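Local coordinates for protein alpha-1,2-mannosidase (Bacteroides thetaiotaomicron, PDB 2WW2) that acts as an inverting, calcium-dependent alpha-mannosidase of glycoside hydrolase family 92 in a bacterial symbiont of the human gut, at residues Q121-A126 and A254-I259; G130-V135 and T230-S235. All coordinates share one frame; numbering follows the deposited sequence.

In the fold
Both contacts are buried, their centres 7 Å apart, in the N-terminal part of the chain, and they use neighbouring strands of the same sheet, 121-126 and 130-136. Contact 2 lies within the sheet: strands 130-136 and 229-236 are held edge to edge by backbone hydrogen bonds, with side chains meeting on both faces, the apolar Phe133 and Ile231 on the one turned from contact 1. Contact 1 sits on the other face, where helix 256-271 starts across strand 121-126; it has no direct hydrogen bond and relies on methyl groups against serines and carbonyls, plus one bridging water. The two meet through Val132, whose CG2 packs against Ile259 CG1, while Glu134 and Arg232 reach from contact 2 to contact 1.

Contact 1: Q121-A126 and A254-I259; sequences QTSLSA and ADVQLI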
ATOM      1  N   GLN A 121      36.646  18.494  26.921  1.00  7.67           N
ATOM      2  CA  GLN A 121      36.595  17.071  26.596  1.00  8.54           C
ATOM      3  C   GLN A 121      36.276  16.288  27.849  1.00  8.67           C
ATOM      4  O   GLN A 121      36.736  16.634  28.935  1.00  9.61           O
ATOM      5  CB  GLN A 121      37.925  16.596  25.992  1.00  8.34           C
ATOM      6  CG  GLN A 121      37.944  15.086  25.616  1.00 11.40           C
ATOM      7  CD  GLN A 121      38.332  14.184  26.773  1.00 13.30           C
ATOM      8  OE1 GLN A 121      39.001  14.609  27.714  1.00 16.86           O
ATOM      9  NE2 GLN A 121      37.919  12.923  26.707  1.00 15.80           N
ATOM     10  N   THR A 122      35.479  15.240  27.714  1.00  9.44           N
ATOM     11  CA  THR A 122      35.215  14.363  28.850  1.00  9.98           C
ATOM     12  C   THR A 122      35.033  12.927  28.379  1.00  9.84           C
ATOM     13  O   THR A 122      34.589  12.690  27.252  1.00  8.92           O
ATOM     14  CB  THR A 122      33.990  14.847  29.671  1.00 10.84           C
ATOM     15  OG1 THR A 122      33.850  14.037  30.848  1.00 13.24           O
ATOM     16  CG2 THR A 122      32.724  14.763  28.870  1.00 10.79           C
ATOM     17  N   SER A 123      35.446  11.969  29.206  1.00  9.56           N
ATOM     18  CA  SER A 123      35.057  10.588  28.960  1.00  9.57           C
ATOM     19  C   SER A 123      34.709   9.888  30.265  1.00  8.77           C
ATOM     20  O   SER A 123      35.086  10.340  31.367  1.00  9.13           O
ATOM     21  CB  SER A 123      36.101   9.814  28.150  1.00  9.55           C
ATOM     22  OG  SER A 123      37.183   9.359  28.941  1.00 10.93           O
ATOM     23  N   LEU A 124      33.943   8.816  30.144  1.00  7.94           N
ATOM     24  CA  LEU A 124      33.540   8.053  31.306  1.00  8.37           C
ATOM     25  C   LEU A 124      33.538   6.570  30.968  1.00  8.33           C
ATOM     26  O   LEU A 124      33.235   6.174  29.843  1.00  7.96           O
ATOM     27  CB  LEU A 124      32.142   8.485  31.769  1.00  8.83           C
ATOM     28  CG  LEU A 124      30.988   8.334  30.777  1.00 11.55           C
ATOM     29  CD1 LEU A 124      29.727   8.073  31.537  1.00 12.71           C
ATOM     30  CD2 LEU A 124      30.811   9.564  29.895  1.00 13.97           C
ATOM     31  N   SER A 125      33.834   5.754  31.971  1.00  8.61           N
ATOM     32  CA  SER A 125      33.838   4.311  31.833  1.00  8.21           C
ATOM     33  C   SER A 125      33.129   3.771  33.062  1.00  8.38           C
ATOM     34  O   SER A 125      33.212   4.367  34.133  1.00  8.18           O
ATOM     35  CB  SER A 125      35.288   3.796  31.775  1.00  7.85           C
ATOM     36  OG  SER A 125      35.879   4.151  30.522  1.00  8.57           O
ATOM     37  N   ALA A 126      32.426   2.652  32.919  1.00  8.08           N
ATOM     38  CA  ALA A 126      31.624   2.146  34.026  1.00  8.05           C
ATOM     39  C   ALA A 126      32.164   0.836  34.593  1.00  8.39           C
ATOM     40  O   ALA A 126      32.784   0.047  33.880  1.00  9.37           O
ATOM     41  CB  ALA A 126      30.174   1.959  33.562  1.00  8.09           C
ATOM     42  N   ALA A 254      40.796   5.032  41.290  1.00 12.19           N
ATOM     43  CA  ALA A 254      40.987   4.723  39.876  1.00 11.96           C
ATOM     44  C   ALA A 254      40.941   5.973  39.011  1.00 11.73           C
ATOM     45  O   ALA A 254      40.313   6.975  39.383  1.00 11.69           O
ATOM     46  CB  ALA A 254      39.935   3.721  39.399  1.00 12.01           C
ATOM     47  N   ASP A 255      41.595   5.915  37.853  1.00 11.56           N
ATOM     48  CA  ASP A 255      41.371   6.934  36.825  1.00 11.42           C
ATOM     49  C   ASP A 255      40.553   6.303  35.698  1.00 10.70           C
ATOM     50  O   ASP A 255      40.298   5.108  35.751  1.00 10.92           O
ATOM     51  CB  ASP A 255      42.684   7.538  36.329  1.00 11.91           C
ATOM     52  CG  ASP A 255      43.624   6.512  35.724  1.00 13.72           C
ATOM     53  OD1 ASP A 255      43.222   5.365  35.422  1.00 13.71           O
ATOM     54  OD2 ASP A 255      44.800   6.868  35.542  1.00 15.95           O
ATOM     55  N   VAL A 256      40.131   7.082  34.701  1.00  9.95           N
ATOM     56  CA  VAL A 256      39.247   6.543  33.661  1.00 10.08           C
ATOM     57  C   VAL A 256      39.936   5.442  32.847  1.00 10.16           C
ATOM     58  O   VAL A 256      39.299   4.473  32.435  1.00  9.32           O
ATOM     59  CB  VAL A 256      38.661   7.643  32.725  1.00  9.67           C
ATOM     60  CG1 VAL A 256      39.728   8.193  31.790  1.00  9.49           C
ATOM     61  CG2 VAL A 256      37.474   7.073  31.903  1.00  9.44           C
ATOM     62  N   GLN A 257      41.242   5.572  32.656  1.00 10.59           N
ATOM     63  CA  GLN A 257      42.004   4.557  31.918  1.00 11.43           C
ATOM     64  C   GLN A 257      41.918   3.185  32.588  1.00 10.80           C
ATOM     65  O   GLN A 257      41.800   2.160  31.911  1.00 10.61           O
ATOM     66  CB  GLN A 257      43.479   4.979  31.792  1.00 12.72           C
ATOM     67  CG  GLN A 257      43.710   6.179  30.831  1.00 16.88           C
ATOM     68  CD  GLN A 257      43.161   7.523  31.346  1.00 21.54           C
ATOM     69  OE1 GLN A 257      43.025   7.754  32.572  1.00 17.61           O
ATOM     70  NE2 GLN A 257      42.846   8.429  30.393  1.00 21.23           N
ATOM     71  N   LEU A 258      41.984   3.162  33.919  1.00 10.44           N
ATOM     72  CA  LEU A 258      41.907   1.895  34.654  1.00 10.13           C
ATOM     73  C   LEU A 258      40.532   1.235  34.466  1.00  9.67           C
ATOM     74  O   LEU A 258      40.446   0.050  34.128  1.00  9.46           O
ATOM     75  CB  LEU A 258      42.190   2.083  36.150  1.00 10.68           C
ATOM     76  CG  LEU A 258      42.262   0.770  36.963  1.00 11.47           C
ATOM     77  CD1 LEU A 258      43.487  -0.044  36.564  1.00 15.60           C
ATOM     78  CD2 LEU A 258      42.283   1.025  38.484  1.00 13.09           C
ATOM     79  N   ILE A 259      39.466   2.007  34.674  1.00  8.57           N
ATOM     80  CA  ILE A 259      38.096   1.478  34.563  1.00  7.88           C
ATOM     81  C   ILE A 259      37.791   1.054  33.120  1.00  8.50           C
ATOM     82  O   ILE A 259      37.178   0.009  32.861  1.00  8.77           O
ATOM     83  CB  ILE A 259      37.044   2.523  35.039  1.00  7.77           C
ATOM     84  CG1 ILE A 259      37.375   3.007  36.466  1.00  7.62           C
ATOM     85  CG2 ILE A 259      35.591   1.955  34.924  1.00  6.56           C
ATOM     86  CD1 ILE A 259      37.658   1.878  37.503  1.00 10.16           C
TER
HETATM   87  O   HOH W   1      35.135  -1.370  34.465  1.00  7.38           O
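Val256 and Ile259, three residues apart on the first turn of helix 256-271, set their branched side chains on Ser123, Ser125 and Ala126. Just before the helix, Ala254 O receives Arg232 NE of strand 229-236, which ties the approaching chain to the sheet. Asp255 is the N-cap: its OD1, approached almost head-on down its C-O bond, accepts Leu258 N at 2.9 Å with an N-H...O angle of 151°, supplying an acceptor for an amide of the opening turn. Val256 then brings both methyls to the strand. With CG1 between the backbone N and the carbonyl carbon (chi1 72°), CG2 stands anti to N and reaches Ser125 OG at 3.6 Å and Ser123 OG at 3.8 Å, while CG1 lies beside Ser123 OG. These hydroxyls are buried, yet their main polar partners lie elsewhere: Ser123 OG bonds to Glu134 OE2 and Ser125 OG to Tyr110 O. Such a contact puts a helix start on one face of the N-terminal beta-sandwich, which in family 92 enzymes is joined to an (alpha/alpha)6-barrel catalytic domain; helices 240-250 and 256-271 follow directly on strand 229-236. Ile259 closes the contact with CG2, which lies 3.7 Å from Ser125 CB and touches two carbonyl oxygens, Ser125 O at 3.5 Å and Ala126 O at 3.6 Å. Its other branch, CG1, leans back beside its own backbone N and heads away from strand 121-126, while the side chain also packs on Thr127. Water 1 links the two backbones, donating one hydrogen to Ala126 O at 2.8 Å and the other to Ile259 O at 2.9 Å.

Contact 2: G130-V135 and T230-S235; sequences GAVFEV and TIRTAS
Phe133 O is approached by three groups: Ile231 N donates to it at 3.1 Å, Thr230 CA comes within 3.3 Å in a CA-H...O contact, and water 2, which also bonds to Thr230 OG1, gives a long third bond. Strands 130-136 and 229-236 are antiparallel neighbours in the N-terminal beta-sandwich of this family 92 enzyme, their local axes at 167°. Within 130-135 and 230-235, Phe133 with Ile231 and Ala131 with Thr233 are the hydrogen-bonded pairs; the straightest of their four bonds is Phe133 N to Ile231 O, 2.8 Å long and 165° at the hydrogen. Gly130 and Ala234 form a non-hydrogen-bonded pair whose CA atoms lie only 3.9 Å apart.

On the face bearing Phe133 and Ile231, the two CB atoms meet at 3.9 Å. CG of Phe133 stands beside its backbone N (chi1 -71°), and the ring turns an edge to Ile231 O and Thr233 CG2. Ile82 of strand 80-86 packs on both Phe133 and Ile231.

The other face carries Val132 between two side chains of strand 229-236: its CG1 meets Thr230 CG2 at 3.6 Å, and its CG2 runs beside Arg232 CG. Arg232 extends to a salt bridge from NH1 to Glu187, and Thr230 CG2 lies 3.7 Å above the Arg232 guanidinium plane, off-centre, near the edge of the group.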
ATOM      1  N   GLY A 130      29.611   1.503  39.491  1.00  7.70           N
ATOM      2  CA  GLY A 130      30.167   2.851  39.549  1.00  7.44           C
ATOM      3  C   GLY A 130      30.659   3.330  38.198  1.00  7.68           C
ATOM      4  O   GLY A 130      30.489   2.632  37.187  1.00  7.76           O
ATOM      5  N   ALA A 131      31.264   4.523  38.181  1.00  7.05           N
ATOM      6  CA  ALA A 131      31.841   5.078  36.943  1.00  7.17           C
ATOM      7  C   ALA A 131      32.987   6.002  37.293  1.00  6.88           C
ATOM      8  O   ALA A 131      33.051   6.526  38.405  1.00  7.12           O
ATOM      9  CB  ALA A 131      30.771   5.858  36.146  1.00  7.64           C
ATOM     10  N   VAL A 132      33.872   6.246  36.339  1.00  5.92           N
ATOM     11  CA  VAL A 132      34.921   7.238  36.540  1.00  6.84           C
ATOM     12  C   VAL A 132      34.948   8.106  35.297  1.00  6.86           C
ATOM     13  O   VAL A 132      34.824   7.575  34.204  1.00  6.35           O
ATOM     14  CB  VAL A 132      36.299   6.580  36.817  1.00  7.01           C
ATOM     15  CG1 VAL A 132      37.403   7.631  36.906  1.00  7.21           C
ATOM     16  CG2 VAL A 132      36.253   5.759  38.122  1.00  7.63           C
ATOM     17  N   PHE A 133      35.034   9.428  35.487  1.00  6.84           N
ATOM     18  CA  PHE A 133      35.117  10.406  34.402  1.00  7.77           C
ATOM     19  C   PHE A 133      36.529  10.999  34.378  1.00  8.06           C
ATOM     20  O   PHE A 133      37.174  11.109  35.431  1.00  8.56           O
ATOM     21  CB  PHE A 133      34.193  11.612  34.668  1.00  7.77           C
ATOM     22  CG  PHE A 133      32.710  11.327  34.553  1.00  8.33           C
ATOM     23  CD1 PHE A 133      31.946  11.932  33.550  1.00  7.59           C
ATOM     24  CD2 PHE A 133      32.079  10.485  35.459  1.00 10.54           C
ATOM     25  CE1 PHE A 133      30.577  11.686  33.446  1.00  9.89           C
ATOM     26  CE2 PHE A 133      30.696  10.233  35.352  1.00 10.65           C
ATOM     27  CZ  PHE A 133      29.950  10.836  34.356  1.00  8.89           C
ATOM     28  N   GLU A 134      36.974  11.448  33.206  1.00  8.34           N
ATOM     29  CA  GLU A 134      38.072  12.406  33.137  1.00  9.79           C
ATOM     30  C   GLU A 134      37.443  13.649  32.516  1.00 10.09           C
ATOM     31  O   GLU A 134      36.537  13.533  31.692  1.00 11.58           O
ATOM     32  CB  GLU A 134      39.199  11.893  32.231  1.00 10.64           C
ATOM     33  CG  GLU A 134      38.741  11.860  30.735  1.00 12.13           C
ATOM     34  CD  GLU A 134      39.768  11.298  29.753  1.00 17.95           C
ATOM     35  OE1 GLU A 134      40.997  11.413  30.020  1.00 17.35           O
ATOM     36  OE2 GLU A 134      39.323  10.741  28.705  1.00 17.58           O
ATOM     37  N   VAL A 135      37.869  14.842  32.928  1.00  9.72           N
ATOM     38  CA  VAL A 135      37.421  16.047  32.252  1.00  8.89           C
ATOM     39  C   VAL A 135      38.649  16.902  31.928  1.00  9.17           C
ATOM     40  O   VAL A 135      39.473  17.138  32.804  1.00  8.74           O
ATOM     41  CB  VAL A 135      36.451  16.895  33.117  1.00  8.55           C
ATOM     42  CG1 VAL A 135      36.027  18.138  32.327  1.00  7.18           C
ATOM     43  CG2 VAL A 135      35.219  16.075  33.591  1.00  9.00           C
ATOM     44  N   THR A 230      39.457  14.138  37.642  1.00  9.44           N
ATOM     45  CA  THR A 230      38.841  12.822  37.710  1.00  8.25           C
ATOM     46  C   THR A 230      37.621  12.893  38.620  1.00  8.11           C
ATOM     47  O   THR A 230      37.654  13.552  39.659  1.00  8.00           O
ATOM     48  CB  THR A 230      39.821  11.774  38.262  1.00  8.33           C
ATOM     49  OG1 THR A 230      40.912  11.627  37.350  1.00  6.68           O
ATOM     50  CG2 THR A 230      39.131  10.430  38.410  1.00  8.23           C
ATOM     51  N   ILE A 231      36.530  12.247  38.211  1.00  7.65           N
ATOM     52  CA  ILE A 231      35.337  12.150  39.053  1.00  7.44           C
ATOM     53  C   ILE A 231      35.067  10.674  39.224  1.00  7.62           C
ATOM     54  O   ILE A 231      34.971   9.948  38.237  1.00  7.67           O
ATOM     55  CB  ILE A 231      34.089  12.756  38.381  1.00  7.32           C
ATOM     56  CG1 ILE A 231      34.386  14.154  37.828  1.00  7.74           C
ATOM     57  CG2 ILE A 231      32.902  12.829  39.397  1.00  7.06           C
ATOM     58  CD1 ILE A 231      33.196  14.800  37.086  1.00  5.30           C
ATOM     59  N   ARG A 232      34.944  10.228  40.471  1.00  7.80           N
ATOM     60  CA  ARG A 232      34.676   8.822  40.762  1.00  8.38           C
ATOM     61  C   ARG A 232      33.323   8.768  41.401  1.00  8.66           C
ATOM     62  O   ARG A 232      33.043   9.578  42.277  1.00  8.78           O
ATOM     63  CB  ARG A 232      35.701   8.253  41.754  1.00  8.51           C
ATOM     64  CG  ARG A 232      37.129   8.341  41.250  1.00  9.07           C
ATOM     65  CD  ARG A 232      38.167   7.884  42.316  1.00  9.80           C
ATOM     66  NE  ARG A 232      39.487   8.185  41.785  1.00  9.44           N
ATOM     67  CZ  ARG A 232      40.214   9.229  42.164  1.00 11.76           C
ATOM     68  NH1 ARG A 232      39.778  10.028  43.129  1.00 10.10           N
ATOM     69  NH2 ARG A 232      41.385   9.462  41.583  1.00 11.67           N
ATOM     70  N   THR A 233      32.488   7.818  40.985  1.00  8.14           N
ATOM     71  CA  THR A 233      31.127   7.757  41.515  1.00  8.26           C
ATOM     72  C   THR A 233      30.602   6.313  41.620  1.00  8.36           C
ATOM     73  O   THR A 233      31.016   5.430  40.865  1.00  7.93           O
ATOM     74  CB  THR A 233      30.182   8.666  40.675  1.00  8.84           C
ATOM     75  OG1 THR A 233      28.898   8.762  41.293  1.00  9.20           O
ATOM     76  CG2 THR A 233      30.011   8.144  39.247  1.00  8.17           C
ATOM     77  N   ALA A 234      29.736   6.059  42.599  1.00  8.18           N
ATOM     78  CA  ALA A 234      29.031   4.786  42.682  1.00  8.49           C
ATOM     79  C   ALA A 234      27.718   5.028  43.402  1.00  8.72           C
ATOM     80  O   ALA A 234      27.536   6.062  44.053  1.00  8.61           O
ATOM     81  CB  ALA A 234      29.861   3.724  43.421  1.00  8.81           C
ATOM     82  N   SER A 235      26.796   4.086  43.266  1.00  8.65           N
ATOM     83  CA  SER A 235      25.500   4.214  43.916  1.00  9.03           C
ATOM     84  C   SER A 235      25.052   2.870  44.464  1.00  8.65           C
ATOM     85  O   SER A 235      25.637   1.815  44.152  1.00  8.87           O
ATOM     86  CB  SER A 235      24.441   4.768  42.941  1.00  8.46           C
ATOM     87  OG  SER A 235      24.028   3.764  42.015  1.00  9.66           O
TER
HETATM   88  O   HOH W   2      40.250   9.994  35.108  1.00 16.71           O